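Local coordinates for phosphate ABC transporter, phosphate-binding protein (Clostridium perfringens, PDB 4Q8R) that binds phosphate with high affinity and probably hands it to an ABC-type transporter for uptake into the cell, at residues A[52-57]-A[216-221]; A[60-65]-A[209-214]; A[82-87]-A[171-176]; A[98-103]-A[137-142]; A[123-128]-A[157-162]. All blocks are in the same frame, centred on the assembly; numbering follows the deposited sequence. Where two conformers were deposited one is given.

Contact 1 and contact 2 lie side by side, with centres about 12 Å apart. They meet on neighbouring strands, where Gly56 N is 2.8 Å from Val211 O, a probable hydrogen bond. Contacts 3, 4 and 5 form a second group; contact 3 lies on the opposite side of the chain's centre from contacts 1 and 2. Two tyrosine hydroxyls link this group through probable hydrogen bonds. Tyr172 OH of contact 3 is 3.0 Å from Arg125 N of contact 5, and Tyr103 OH of contact 4 is 2.7 Å from Val123 O. Contact 5 holds the bound phosphate through Arg125. Nearest atoms of contacts 2 and 5 are about 5 Å apart.

Contact 1 of 5, residues A[52-57]-A[216-221]; sequences VSEIGM and NLTESG
The tight part of this contact is one carboxylate oxygen, Glu54 OE1, set into the start of helix 219-229. Glu54 has CG anti to its backbone N (chi1 -176°), and the chain is extended beyond CG. This carries OE1 to Thr218, whose side chain it crosses at about a right angle. Thr218 N donates to OE1 at 2.8 Å from above the carboxylate plane, in a nearly straight bond (164°). Thr218 OG1 donates to the same oxygen at 2.7 Å, on its syn lone pair. Gly221 CA passes 3.6 Å from Glu54 OE1, with no side chain in the way. Beside this, the methyl Leu217 CD1 rests 4.0 Å from Ile55 CG1, and Ile55 also packs on Ile8 and Ala210. The other side is looser. There Ser53 O and Asn216 ND2 are joined through a water, which donates to Ser53 O at 2.7 Å. Thr218 is the N-cap residue: its OG1 also accepts from Gly221 N at 3.0 Å. The threonine hydroxyl therefore relays between carboxylate and helix. A carboxylate held by two donors at a helix N-terminus is probably stabilised in its ionised form.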
# COMPACT_ATOMS: atom_id res chain seq x y z
N VAL A 52 -4.74 -19.79 8.94
CA VAL A 52 -3.33 -20.01 8.65
C VAL A 52 -2.49 -18.94 9.33
O VAL A 52 -1.40 -19.22 9.79
CB VAL A 52 -3.09 -19.97 7.14
CG1 VAL A 52 -1.61 -19.92 6.84
CG2 VAL A 52 -3.77 -21.20 6.54
N SER A 53 -3.02 -17.73 9.36
CA SER A 53 -2.40 -16.65 10.15
C SER A 53 -3.34 -16.19 11.24
O SER A 53 -4.55 -16.14 11.05
CB SER A 53 -2.11 -15.44 9.26
OG SER A 53 -1.17 -15.70 8.23
N GLU A 54 -2.75 -15.81 12.38
CA GLU A 54 -3.50 -15.22 13.48
C GLU A 54 -4.02 -13.84 13.15
O GLU A 54 -5.13 -13.45 13.55
CB GLU A 54 -2.63 -15.21 14.75
CG GLU A 54 -3.37 -14.71 15.97
CD GLU A 54 -2.57 -14.84 17.24
OE1 GLU A 54 -2.96 -14.16 18.20
OE2 GLU A 54 -1.57 -15.59 17.28
N ILE A 55 -3.18 -13.07 12.46
CA ILE A 55 -3.57 -11.76 11.99
C ILE A 55 -3.25 -11.60 10.50
O ILE A 55 -2.17 -11.97 10.10
CB ILE A 55 -2.87 -10.64 12.77
CG1 ILE A 55 -3.21 -10.74 14.26
CG2 ILE A 55 -3.24 -9.26 12.22
CD1 ILE A 55 -2.30 -9.92 15.20
N GLY A 56 -4.20 -11.11 9.72
CA GLY A 56 -3.95 -10.67 8.33
C GLY A 56 -3.71 -9.16 8.31
O GLY A 56 -4.36 -8.41 9.02
N MET A 57 -2.76 -8.73 7.49
CA MET A 57 -2.58 -7.35 7.23
C MET A 57 -3.06 -7.01 5.85
O MET A 57 -2.67 -7.69 4.86
CB MET A 57 -1.20 -6.87 7.61
CG MET A 57 -0.03 -7.43 6.94
SD MET A 57 1.58 -7.11 7.78
CE MET A 57 2.49 -8.10 6.51
N ASN A 216 -9.49 -16.92 17.15
CA ASN A 216 -8.06 -17.18 16.95
C ASN A 216 -7.10 -16.21 17.58
O ASN A 216 -5.94 -16.53 17.76
CB ASN A 216 -7.78 -17.29 15.45
CG ASN A 216 -8.43 -18.53 14.86
OD1 ASN A 216 -8.95 -19.40 15.60
ND2 ASN A 216 -8.43 -18.64 13.54
N LEU A 217 -7.57 -15.02 17.90
CA LEU A 217 -6.67 -13.99 18.42
C LEU A 217 -6.26 -14.30 19.86
O LEU A 217 -7.09 -14.34 20.74
CB LEU A 217 -7.30 -12.61 18.33
CG LEU A 217 -6.37 -11.46 18.71
CD1 LEU A 217 -5.21 -11.33 17.70
CD2 LEU A 217 -7.17 -10.20 18.78
N THR A 218 -4.99 -14.52 20.08
CA THR A 218 -4.44 -14.80 21.41
C THR A 218 -4.24 -13.57 22.24
O THR A 218 -4.28 -12.44 21.72
CB THR A 218 -3.08 -15.52 21.31
OG1 THR A 218 -2.11 -14.66 20.73
CG2 THR A 218 -3.21 -16.84 20.51
N GLU A 219 -4.00 -13.77 23.54
CA GLU A 219 -3.73 -12.61 24.39
C GLU A 219 -2.47 -11.88 23.85
O GLU A 219 -2.44 -10.67 23.81
CB GLU A 219 -3.66 -12.98 25.88
CG GLU A 219 -2.59 -14.02 26.18
CD GLU A 219 -2.32 -14.22 27.65
OE1 GLU A 219 -2.62 -13.29 28.45
OE2 GLU A 219 -1.78 -15.30 28.00
N SER A 220 -1.46 -12.62 23.42
CA SER A 220 -0.26 -11.98 22.77
C SER A 220 -0.58 -11.20 21.52
O SER A 220 -0.11 -10.09 21.33
CB SER A 220 0.84 -12.99 22.46
OG SER A 220 1.29 -13.68 23.62
N GLY A 221 -1.40 -11.76 20.64
CA GLY A 221 -1.79 -11.00 19.47
C GLY A 221 -2.63 -9.76 19.80
O GLY A 221 -2.49 -8.73 19.15
O HOH W 1 -7.12 -16.74 11.67

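Contact 2 of 5, residues A[60-65]-A[209-214]; sequences RDLKGE and LAVYKE. With ZN (zinc ion), chain F.
A zinc ion marks this contact between the loop after strand 55-58 and strand 205-213, in the mixed sheet of a periplasmic binding protein fold. Asp61 OD1 binds the metal at 2.0 Å and a water binds it at 1.8 Å. Glu73, on the neighbouring strand 71-86, is the other protein ligand. Asp61 OD2 stays 3.1 Å from the zinc, so the carboxylate binds through one oxygen. Asp61 CG is anti to its backbone N (chi1 -159°), which swings OD1 round to accept a weak bond from Leu62 N at 2.7 Å. The next shell is apolar. The methyl Leu209 CD1 lies against the loop, 3.8 Å from Asp61 OD1. Leu62 and Val211 reach toward each other tip to tip, with Leu62 CD2 4.0 Å from Val211 CG1, and both also touch helix 41-50. Farther out, Arg60 ties the loop together. Its NH1 donates to Asp61 O at 3.0 Å, on a lone pair and in the plane of the guanidinium. The same NH1 forms a salt bridge with Glu66, and NH2 bonds to Ser42 OG. Strand 205-213 is fixed in turn by backbone bonds to strands 55-58 and 71-86. Arg60 O is buried by the contact with no hydrogen-bond partner in the model; Leu209 CD1 lies against it at 3.4 Å.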
# COMPACT_ATOMS: atom_id res chain seq x y z
N ARG A 60 -6.31 -2.51 1.99
CA ARG A 60 -7.60 -2.13 1.41
C ARG A 60 -8.67 -2.54 2.42
O ARG A 60 -8.37 -3.33 3.34
CB ARG A 60 -7.88 -2.86 0.07
CG ARG A 60 -7.81 -4.36 0.16
CD ARG A 60 -8.58 -4.97 -0.98
NE ARG A 60 -8.38 -6.39 -1.14
CZ ARG A 60 -9.10 -7.32 -0.53
NH1 ARG A 60 -10.06 -6.97 0.33
NH2 ARG A 60 -8.88 -8.60 -0.83
N ASP A 61 -9.87 -2.04 2.26
CA ASP A 61 -10.94 -2.54 3.09
C ASP A 61 -11.25 -4.01 2.73
O ASP A 61 -10.95 -4.47 1.63
CB ASP A 61 -12.18 -1.73 2.90
CG ASP A 61 -13.10 -1.86 4.06
OD1 ASP A 61 -12.84 -2.63 5.02
OD2 ASP A 61 -14.10 -1.19 4.01
N LEU A 62 -11.89 -4.72 3.64
CA LEU A 62 -12.35 -6.09 3.36
C LEU A 62 -13.48 -6.06 2.37
O LEU A 62 -14.27 -5.10 2.33
CB LEU A 62 -12.88 -6.75 4.63
CG LEU A 62 -11.89 -7.03 5.73
CD1 LEU A 62 -12.54 -7.88 6.81
CD2 LEU A 62 -10.69 -7.75 5.12
N LYS A 63 -13.58 -7.12 1.60
CA LYS A 63 -14.78 -7.36 0.79
C LYS A 63 -15.85 -7.97 1.70
O LYS A 63 -15.54 -8.58 2.72
CB LYS A 63 -14.45 -8.28 -0.35
CG LYS A 63 -13.35 -7.73 -1.30
CD LYS A 63 -12.86 -8.83 -2.21
CE LYS A 63 -11.67 -8.48 -3.10
NZ LYS A 63 -12.09 -8.39 -4.50
N GLY A 64 -17.11 -7.80 1.32
CA GLY A 64 -18.23 -8.30 2.12
C GLY A 64 -18.08 -9.79 2.43
O GLY A 64 -18.38 -10.27 3.52
N GLU A 65 -17.57 -10.54 1.48
CA GLU A 65 -17.38 -11.98 1.76
C GLU A 65 -16.26 -12.40 2.71
O GLU A 65 -16.28 -13.51 3.31
CB GLU A 65 -16.91 -12.58 0.53
CG GLU A 65 -17.91 -12.92 -0.39
CD GLU A 65 -17.23 -13.58 -1.53
OE1 GLU A 65 -17.63 -14.77 -1.78
OE2 GLU A 65 -16.31 -12.88 -2.10
N LEU A 209 -5.29 -2.22 7.72
CA LEU A 209 -6.09 -3.03 8.64
C LEU A 209 -5.34 -4.22 9.14
O LEU A 209 -4.58 -4.88 8.39
CB LEU A 209 -7.39 -3.53 7.97
CG LEU A 209 -8.30 -2.53 7.30
CD1 LEU A 209 -9.43 -3.26 6.58
CD2 LEU A 209 -8.80 -1.51 8.31
N ALA A 210 -5.51 -4.51 10.44
CA ALA A 210 -5.20 -5.78 11.01
C ALA A 210 -6.56 -6.50 11.13
O ALA A 210 -7.53 -5.89 11.68
CB ALA A 210 -4.62 -5.55 12.41
N VAL A 211 -6.66 -7.73 10.61
CA VAL A 211 -7.86 -8.48 10.57
C VAL A 211 -7.62 -9.84 11.22
O VAL A 211 -6.54 -10.41 11.16
CB VAL A 211 -8.47 -8.63 9.15
CG1 VAL A 211 -8.69 -7.28 8.52
CG2 VAL A 211 -7.60 -9.54 8.25
N TYR A 212 -8.65 -10.34 11.89
CA TYR A 212 -8.51 -11.54 12.70
C TYR A 212 -9.92 -12.07 13.00
O TYR A 212 -10.91 -11.36 12.96
CB TYR A 212 -7.75 -11.25 14.01
CG TYR A 212 -8.40 -10.23 14.89
CD1 TYR A 212 -9.39 -10.60 15.81
CD2 TYR A 212 -8.05 -8.88 14.78
CE1 TYR A 212 -9.99 -9.67 16.61
CE2 TYR A 212 -8.65 -7.92 15.63
CZ TYR A 212 -9.62 -8.32 16.53
OH TYR A 212 -10.26 -7.44 17.34
N LYS A 213 -9.97 -13.35 13.31
CA LYS A 213 -11.12 -13.97 13.91
C LYS A 213 -10.99 -13.92 15.46
O LYS A 213 -9.92 -14.24 16.01
CB LYS A 213 -11.22 -15.40 13.46
CG LYS A 213 -11.43 -15.58 11.99
CD LYS A 213 -11.69 -17.06 11.85
CE LYS A 213 -12.35 -17.40 10.58
NZ LYS A 213 -12.05 -18.85 10.43
N GLU A 214 -12.05 -13.52 16.14
CA GLU A 214 -12.01 -13.41 17.61
C GLU A 214 -11.60 -14.73 18.24
O GLU A 214 -10.90 -14.73 19.28
CB GLU A 214 -13.36 -12.93 18.16
CG GLU A 214 -13.28 -12.39 19.61
CD GLU A 214 -12.52 -11.05 19.74
OE1 GLU A 214 -12.94 -10.07 19.09
OE2 GLU A 214 -11.50 -10.99 20.49
ZN ZN F . -14.02 -2.81 6.64
O HOH W 2 -13.39 -1.21 6.99

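Contact 3 of 5, residues A[82-87]-A[171-176]; sequences ALITHK and GYISFS. With ZN (zinc ion), chain E.
Ala82 O is gripped twice from the opposing strand. Ile173 N donates to it at 3.0 Å in the carbonyl plane, and Tyr172 CA adds a CA-H...O contact at 3.1 Å. Gly171 O is held in a similar way. Ile84 N donates to it at 2.8 Å from 30° above the carbonyl plane, and Leu83 CA comes close as well. Ala82 N to Ile173 O and Gly171 N to Ile84 O complete four backbone bonds. Two hydrogen-bonded pairs thus flank one non-hydrogen-bonded pair, Leu83 with Tyr172. On the face of Ala82 and Ile84, Ile84 CG1 takes the crowded position between N and C (chi1 53°). Ile84 CG2 then meets Ile173 CG2 at 3.9 Å, the two side chains crossing obliquely under helix 156-164. The Phe175 ring turns back so that its edge meets Ala82, with CD1 3.9 Å from Ala82 CB. On the other face, Leu83 and Tyr172 both pack on Phe135, and the Tyr172 hydroxyl bonds to Arg125 N. Beyond the paired region, His86 NE2 binds a zinc ion at 2.1 Å, together with two waters; His86 ND1 bonds to Val163 O. An ST turn begins at Ser174, the last residue of strand 169-174, with its OG accepting from Ser176 N. This is an antiparallel strand pair, with axes at 126°, inside the mixed sheet of a periplasmic binding protein fold.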
# COMPACT_ATOMS: atom_id res chain seq x y z
N ALA A 82 1.33 6.85 -3.63
CA ALA A 82 2.08 7.71 -4.54
C ALA A 82 2.12 7.08 -5.93
O ALA A 82 2.16 5.89 -6.08
CB ALA A 82 3.49 7.89 -4.06
N LEU A 83 2.10 7.96 -6.92
CA LEU A 83 2.37 7.61 -8.32
C LEU A 83 3.81 7.99 -8.50
O LEU A 83 4.14 9.23 -8.47
CB LEU A 83 1.59 8.46 -9.30
CG LEU A 83 0.22 8.03 -9.73
CD1 LEU A 83 0.34 6.73 -10.45
CD2 LEU A 83 -0.70 7.95 -8.54
N ILE A 84 4.66 7.00 -8.65
CA ILE A 84 6.10 7.26 -8.73
C ILE A 84 6.61 7.17 -10.15
O ILE A 84 6.19 6.29 -10.94
CB ILE A 84 6.89 6.35 -7.80
CG1 ILE A 84 6.56 4.86 -7.99
CG2 ILE A 84 6.61 6.77 -6.36
CD1 ILE A 84 7.62 3.98 -7.41
N THR A 85 7.55 8.07 -10.46
CA THR A 85 8.26 8.05 -11.70
C THR A 85 9.74 7.89 -11.38
O THR A 85 10.19 8.00 -10.23
CB THR A 85 8.03 9.33 -12.52
OG1 THR A 85 8.66 10.42 -11.82
CG2 THR A 85 6.58 9.66 -12.74
N HIS A 86 10.50 7.58 -12.41
CA HIS A 86 11.95 7.71 -12.31
C HIS A 86 12.33 9.17 -11.93
O HIS A 86 11.65 10.12 -12.28
CB HIS A 86 12.57 7.34 -13.65
CG HIS A 86 13.99 6.94 -13.59
ND1 HIS A 86 14.41 5.66 -13.26
CD2 HIS A 86 15.12 7.65 -13.83
CE1 HIS A 86 15.71 5.59 -13.36
NE2 HIS A 86 16.17 6.80 -13.65
N LYS A 87 13.46 9.29 -11.27
CA LYS A 87 13.95 10.54 -10.81
C LYS A 87 14.19 11.42 -12.06
O LYS A 87 14.58 10.92 -13.12
CB LYS A 87 15.24 10.26 -9.98
CG LYS A 87 15.71 11.40 -9.21
CD LYS A 87 14.84 11.68 -8.00
CE LYS A 87 15.65 12.45 -6.97
NZ LYS A 87 14.74 12.79 -5.85
N GLY A 171 4.73 3.84 -11.70
CA GLY A 171 4.09 2.82 -10.86
C GLY A 171 3.39 3.48 -9.70
O GLY A 171 3.41 4.68 -9.57
N TYR A 172 2.78 2.66 -8.83
CA TYR A 172 2.11 3.17 -7.64
C TYR A 172 2.55 2.36 -6.45
O TYR A 172 2.78 1.18 -6.51
CB TYR A 172 0.61 3.19 -7.82
CG TYR A 172 0.02 1.86 -8.30
CD1 TYR A 172 -0.15 0.77 -7.43
CD2 TYR A 172 -0.40 1.70 -9.63
CE1 TYR A 172 -0.75 -0.42 -7.88
CE2 TYR A 172 -0.93 0.51 -10.07
CZ TYR A 172 -1.09 -0.52 -9.21
OH TYR A 172 -1.65 -1.70 -9.63
N ILE A 173 2.66 3.05 -5.32
CA ILE A 173 3.24 2.45 -4.14
C ILE A 173 2.88 3.24 -2.91
O ILE A 173 2.67 4.44 -2.96
CB ILE A 173 4.75 2.42 -4.31
CG1 ILE A 173 5.41 1.42 -3.40
CG2 ILE A 173 5.39 3.83 -4.12
CD1 ILE A 173 6.84 1.15 -3.74
N SER A 174 2.79 2.56 -1.77
CA SER A 174 2.59 3.23 -0.47
C SER A 174 3.68 4.32 -0.23
O SER A 174 4.85 4.11 -0.55
CB SER A 174 2.73 2.18 0.63
OG SER A 174 2.93 2.77 1.91
N PHE A 175 3.26 5.41 0.39
CA PHE A 175 4.17 6.47 0.77
C PHE A 175 5.32 5.91 1.63
O PHE A 175 6.44 6.51 1.68
CB PHE A 175 3.45 7.47 1.65
CG PHE A 175 2.54 8.44 0.95
CD1 PHE A 175 2.19 8.36 -0.42
CD2 PHE A 175 1.98 9.53 1.72
CE1 PHE A 175 1.35 9.29 -0.96
CE2 PHE A 175 1.19 10.47 1.15
CZ PHE A 175 0.83 10.34 -0.22
N SER A 176 5.06 4.80 2.36
CA SER A 176 6.03 4.15 3.22
C SER A 176 7.32 3.74 2.48
O SER A 176 8.38 3.57 3.06
CB SER A 176 5.41 2.93 3.95
OG SER A 176 6.12 2.67 5.08
ZN ZN E . 18.10 7.32 -14.17
O HOH W 3 18.73 5.59 -15.35
O HOH W 4 18.27 8.63 -15.63

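Contact 4 of 5, residues A[98-103]-A[137-142]; sequences QIKDIY and EIVGFK
Val139 presses its CG1 methyl against the backbone of helix 96-103. Its CG1 is anti to the backbone N (chi1 173°) and lies 3.4 Å from Lys100 CA, the tightest apolar approach here. The other methyl, Val139 CG2, meets Ile99 CG2 at 4.0 Å, and these two side chains cross at about a right angle. Lys100 runs alongside with its chain extended from CB to NZ. Its methylenes pass over the carbonyls of Val139 and Gly140. At the tip, NZ gives a weak hydrogen bond to Gly140 O at 3.2 Å. A water closes a triangle with them: it accepts from Lys100 NZ at 2.6 Å and donates to Gly140 O. Just after helix 130-139 the chain turns at Gly140, with a positive phi of 101°, and brings Phe141 inward. The Phe141 ring comes in obliquely, with CZ 3.5 Å from Tyr103 CB. Phe141 CG sits between N and C, the crowded position (chi1 69°). The Tyr103 ring leads on past this point, and its hydroxyl bonds to Val123 O of strand 121-125. Phe135 of helix 130-139 packs edge-to-face on Tyr103 and also touches Ile99 and Phe141. Helix 96-103 is thus wedged between the end of helix 130-139 and strands 93-94 and 121-125.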
# COMPACT_ATOMS: atom_id res chain seq x y z
N GLN A 98 -5.77 12.04 -16.04
CA GLN A 98 -4.54 11.72 -16.78
C GLN A 98 -4.00 10.35 -16.35
O GLN A 98 -3.57 9.53 -17.18
CB GLN A 98 -3.45 12.76 -16.60
CG GLN A 98 -3.75 14.02 -17.37
CD GLN A 98 -2.73 15.10 -17.07
OE1 GLN A 98 -2.50 15.38 -15.91
NE2 GLN A 98 -2.23 15.75 -18.08
N ILE A 99 -4.02 10.05 -15.04
CA ILE A 99 -3.51 8.79 -14.54
C ILE A 99 -4.36 7.62 -15.13
O ILE A 99 -3.82 6.60 -15.54
CB ILE A 99 -3.47 8.78 -12.99
CG1 ILE A 99 -2.47 9.80 -12.53
CG2 ILE A 99 -3.06 7.41 -12.46
CD1 ILE A 99 -2.66 10.25 -11.09
N LYS A 100 -5.67 7.82 -15.13
CA LYS A 100 -6.58 6.81 -15.69
C LYS A 100 -6.20 6.58 -17.14
O LYS A 100 -6.14 5.43 -17.59
CB LYS A 100 -8.01 7.23 -15.60
CG LYS A 100 -9.07 6.17 -16.04
CD LYS A 100 -10.46 6.72 -15.92
CE LYS A 100 -11.39 5.90 -16.75
NZ LYS A 100 -12.80 6.23 -16.49
N ASP A 101 -6.04 7.65 -17.90
CA ASP A 101 -5.67 7.54 -19.32
C ASP A 101 -4.38 6.80 -19.55
O ASP A 101 -4.27 6.02 -20.50
CB ASP A 101 -5.54 8.93 -19.93
CG ASP A 101 -6.85 9.62 -20.14
OD1 ASP A 101 -7.96 9.03 -19.94
OD2 ASP A 101 -6.80 10.79 -20.58
N ILE A 102 -3.38 6.98 -18.69
CA ILE A 102 -2.18 6.20 -18.76
C ILE A 102 -2.43 4.72 -18.49
O ILE A 102 -2.00 3.83 -19.26
CB ILE A 102 -1.11 6.71 -17.73
CG1 ILE A 102 -0.70 8.18 -18.09
CG2 ILE A 102 0.11 5.84 -17.68
CD1 ILE A 102 -0.04 8.82 -16.90
N TYR A 103 -3.13 4.42 -17.42
CA TYR A 103 -3.31 3.02 -16.99
C TYR A 103 -4.26 2.25 -17.90
O TYR A 103 -4.19 1.03 -17.95
CB TYR A 103 -3.66 2.93 -15.51
CG TYR A 103 -2.41 2.87 -14.70
CD1 TYR A 103 -1.71 4.07 -14.36
CD2 TYR A 103 -1.87 1.70 -14.28
CE1 TYR A 103 -0.51 3.99 -13.75
CE2 TYR A 103 -0.67 1.61 -13.63
CZ TYR A 103 0.04 2.78 -13.39
OH TYR A 103 1.26 2.74 -12.76
N GLU A 137 -9.81 1.73 -7.90
CA GLU A 137 -11.05 2.29 -7.40
C GLU A 137 -11.03 3.80 -7.41
O GLU A 137 -11.97 4.44 -7.84
CB GLU A 137 -11.35 1.77 -5.96
CG GLU A 137 -12.73 2.19 -5.49
CD GLU A 137 -13.23 1.48 -4.23
OE1 GLU A 137 -14.06 2.08 -3.52
OE2 GLU A 137 -12.82 0.33 -3.97
N ILE A 138 -9.94 4.39 -6.94
CA ILE A 138 -9.87 5.84 -6.82
C ILE A 138 -9.65 6.53 -8.17
O ILE A 138 -10.33 7.51 -8.50
CB ILE A 138 -8.79 6.27 -5.84
CG1 ILE A 138 -9.24 5.81 -4.45
CG2 ILE A 138 -8.58 7.80 -5.90
CD1 ILE A 138 -8.21 5.89 -3.36
N VAL A 139 -8.71 5.97 -8.96
CA VAL A 139 -8.41 6.47 -10.33
C VAL A 139 -9.61 6.26 -11.23
O VAL A 139 -9.92 7.11 -12.07
CB VAL A 139 -7.12 5.84 -10.86
CG1 VAL A 139 -6.86 6.20 -12.34
CG2 VAL A 139 -5.95 6.28 -9.96
N GLY A 140 -10.31 5.14 -11.04
CA GLY A 140 -11.58 4.95 -11.69
C GLY A 140 -11.58 4.05 -12.91
O GLY A 140 -12.19 4.37 -13.93
N PHE A 141 -10.86 2.97 -12.82
CA PHE A 141 -10.85 1.94 -13.86
C PHE A 141 -10.94 0.56 -13.25
O PHE A 141 -10.54 0.34 -12.13
CB PHE A 141 -9.68 2.08 -14.89
CG PHE A 141 -8.34 1.79 -14.35
CD1 PHE A 141 -7.63 2.80 -13.55
CD2 PHE A 141 -7.71 0.60 -14.55
CE1 PHE A 141 -6.40 2.54 -13.04
CE2 PHE A 141 -6.46 0.33 -14.01
CZ PHE A 141 -5.78 1.33 -13.25
N LYS A 142 -11.44 -0.36 -14.06
CA LYS A 142 -11.56 -1.76 -13.72
C LYS A 142 -10.36 -2.55 -14.19
O LYS A 142 -9.66 -2.15 -15.10
CB LYS A 142 -12.89 -2.31 -14.30
CG LYS A 142 -14.13 -1.67 -13.66
CD LYS A 142 -14.00 -1.57 -12.12
CE LYS A 142 -15.29 -1.36 -11.31
NZ LYS A 142 -15.77 0.04 -11.39
O HOH W 5 -14.05 6.57 -14.21

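Contact 5 of 5, residues A[123-128]-A[157-162]; sequences VSREDG and GNIKSL. With PO4 (phosphate ion), chain B.
Helix 156-164 is the crossover of a beta-alpha-beta unit and packs over strand 121-125, which leads into the phosphate site. The unit joins parallel strands 151-153 and 169-174, and strand 121-125 lies between them. Helix and strand run nearly antiparallel (173°), with axes 9.0 Å apart. Val123 and Ile159 slide past each other in opposite directions, with Val123 CG1 3.5 Å from Ile159 CG1. Leu162 CD2 meets the same Val123 methyl at 3.7 Å. Ile159 CG2 also lies against Arg125 CD, crossing the arginine chain at about a right angle. The arginine is bent at chi2 and chi3, which turns its guanidinium toward the ligand. Glu126 grips that group side-on: NE donates to OE1 at 2.8 Å and NH2 to OE2 at 2.9 Å, both on syn lone pairs. Gly155 N also bonds to Glu126 OE1. Arg125 NH2 donates to phosphate O2 at 2.8 Å, and NH1 makes a weak bond to O3. Hydroxyls of Ser11, Thr12, Ser13, Ser41, Ser129 and Thr131 bind the same ion. The carboxylate fixes the rotation of the guanidinium and probably offsets part of its charge, consistent with an arginine held in place to receive the phosphate.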
# COMPACT_ATOMS: atom_id res chain seq x y z
N VAL A 123 3.48 0.34 -15.04
CA VAL A 123 3.70 -0.71 -14.09
C VAL A 123 2.53 -0.82 -13.13
O VAL A 123 2.14 0.16 -12.50
CB VAL A 123 5.07 -0.60 -13.32
CG1 VAL A 123 5.39 -1.88 -12.58
CG2 VAL A 123 6.20 -0.22 -14.25
N SER A 124 2.03 -2.05 -13.00
CA SER A 124 0.93 -2.40 -12.11
C SER A 124 1.42 -3.45 -11.15
O SER A 124 2.44 -4.14 -11.38
CB SER A 124 -0.30 -2.97 -12.85
OG SER A 124 -0.90 -1.98 -13.62
N ARG A 125 0.73 -3.53 -9.99
CA ARG A 125 0.95 -4.59 -9.05
C ARG A 125 0.21 -5.87 -9.55
O ARG A 125 -0.63 -5.79 -10.47
CB ARG A 125 0.46 -4.18 -7.70
CG ARG A 125 1.41 -3.20 -6.96
CD ARG A 125 2.69 -3.86 -6.48
NE ARG A 125 2.41 -5.00 -5.61
CZ ARG A 125 1.91 -4.92 -4.36
NH1 ARG A 125 1.87 -3.74 -3.74
NH2 ARG A 125 1.55 -6.03 -3.72
N GLU A 126 0.56 -6.99 -8.95
CA GLU A 126 -0.10 -8.27 -9.20
C GLU A 126 -1.53 -8.28 -8.67
O GLU A 126 -1.90 -7.54 -7.78
CB GLU A 126 0.68 -9.37 -8.55
CG GLU A 126 0.54 -9.54 -7.02
CD GLU A 126 1.14 -8.45 -6.17
OE1 GLU A 126 1.88 -7.55 -6.67
OE2 GLU A 126 0.89 -8.54 -4.94
N ASP A 127 -2.35 -9.17 -9.23
CA ASP A 127 -3.70 -9.36 -8.80
C ASP A 127 -3.66 -9.75 -7.33
O ASP A 127 -2.86 -10.58 -6.95
CB ASP A 127 -4.34 -10.55 -9.59
CG ASP A 127 -5.79 -10.36 -9.81
OD1 ASP A 127 -6.30 -9.37 -9.27
OD2 ASP A 127 -6.42 -11.19 -10.52
N GLY A 128 -4.54 -9.17 -6.55
CA GLY A 128 -4.60 -9.50 -5.12
C GLY A 128 -3.93 -8.43 -4.26
O GLY A 128 -4.12 -8.42 -3.06
N GLY A 157 8.16 -3.78 -3.18
CA GLY A 157 9.61 -3.69 -3.44
C GLY A 157 9.92 -3.77 -4.94
O GLY A 157 10.78 -3.05 -5.50
N ASN A 158 9.22 -4.69 -5.62
CA ASN A 158 9.46 -4.93 -7.03
C ASN A 158 9.00 -3.75 -7.88
O ASN A 158 9.66 -3.38 -8.85
CB ASN A 158 8.91 -6.25 -7.53
CG ASN A 158 9.80 -7.43 -7.10
OD1 ASN A 158 11.02 -7.29 -6.97
ND2 ASN A 158 9.23 -8.59 -6.91
N ILE A 159 7.88 -3.11 -7.55
CA ILE A 159 7.43 -2.00 -8.34
C ILE A 159 8.40 -0.82 -8.19
O ILE A 159 8.72 -0.13 -9.16
CB ILE A 159 5.95 -1.70 -8.13
CG1 ILE A 159 5.39 -0.76 -9.24
CG2 ILE A 159 5.64 -1.08 -6.78
CD1 ILE A 159 3.84 -0.81 -9.36
N LYS A 160 8.87 -0.60 -6.97
CA LYS A 160 9.85 0.46 -6.75
C LYS A 160 11.13 0.18 -7.61
O LYS A 160 11.64 1.08 -8.26
CB LYS A 160 10.23 0.52 -5.27
CG LYS A 160 11.20 1.63 -4.88
CD LYS A 160 11.30 1.67 -3.38
CE LYS A 160 12.28 2.71 -2.96
NZ LYS A 160 12.42 2.79 -1.48
N SER A 161 11.61 -1.05 -7.57
CA SER A 161 12.84 -1.43 -8.28
C SER A 161 12.65 -1.23 -9.78
O SER A 161 13.53 -0.72 -10.46
CB SER A 161 13.19 -2.88 -8.00
OG SER A 161 13.68 -3.06 -6.69
N LEU A 162 11.49 -1.59 -10.30
CA LEU A 162 11.26 -1.38 -11.74
C LEU A 162 11.35 0.10 -12.15
O LEU A 162 12.02 0.47 -13.16
CB LEU A 162 9.95 -2.06 -12.18
CG LEU A 162 9.91 -2.52 -13.63
CD1 LEU A 162 11.08 -3.42 -13.93
CD2 LEU A 162 8.58 -3.19 -13.96
P PO4 B . -0.30 -4.75 -0.92
O1 PO4 B . -1.54 -5.62 -0.65
O2 PO4 B . 0.95 -5.59 -0.99
O3 PO4 B . -0.53 -3.87 -2.14
O4 PO4 B . -0.18 -3.75 0.27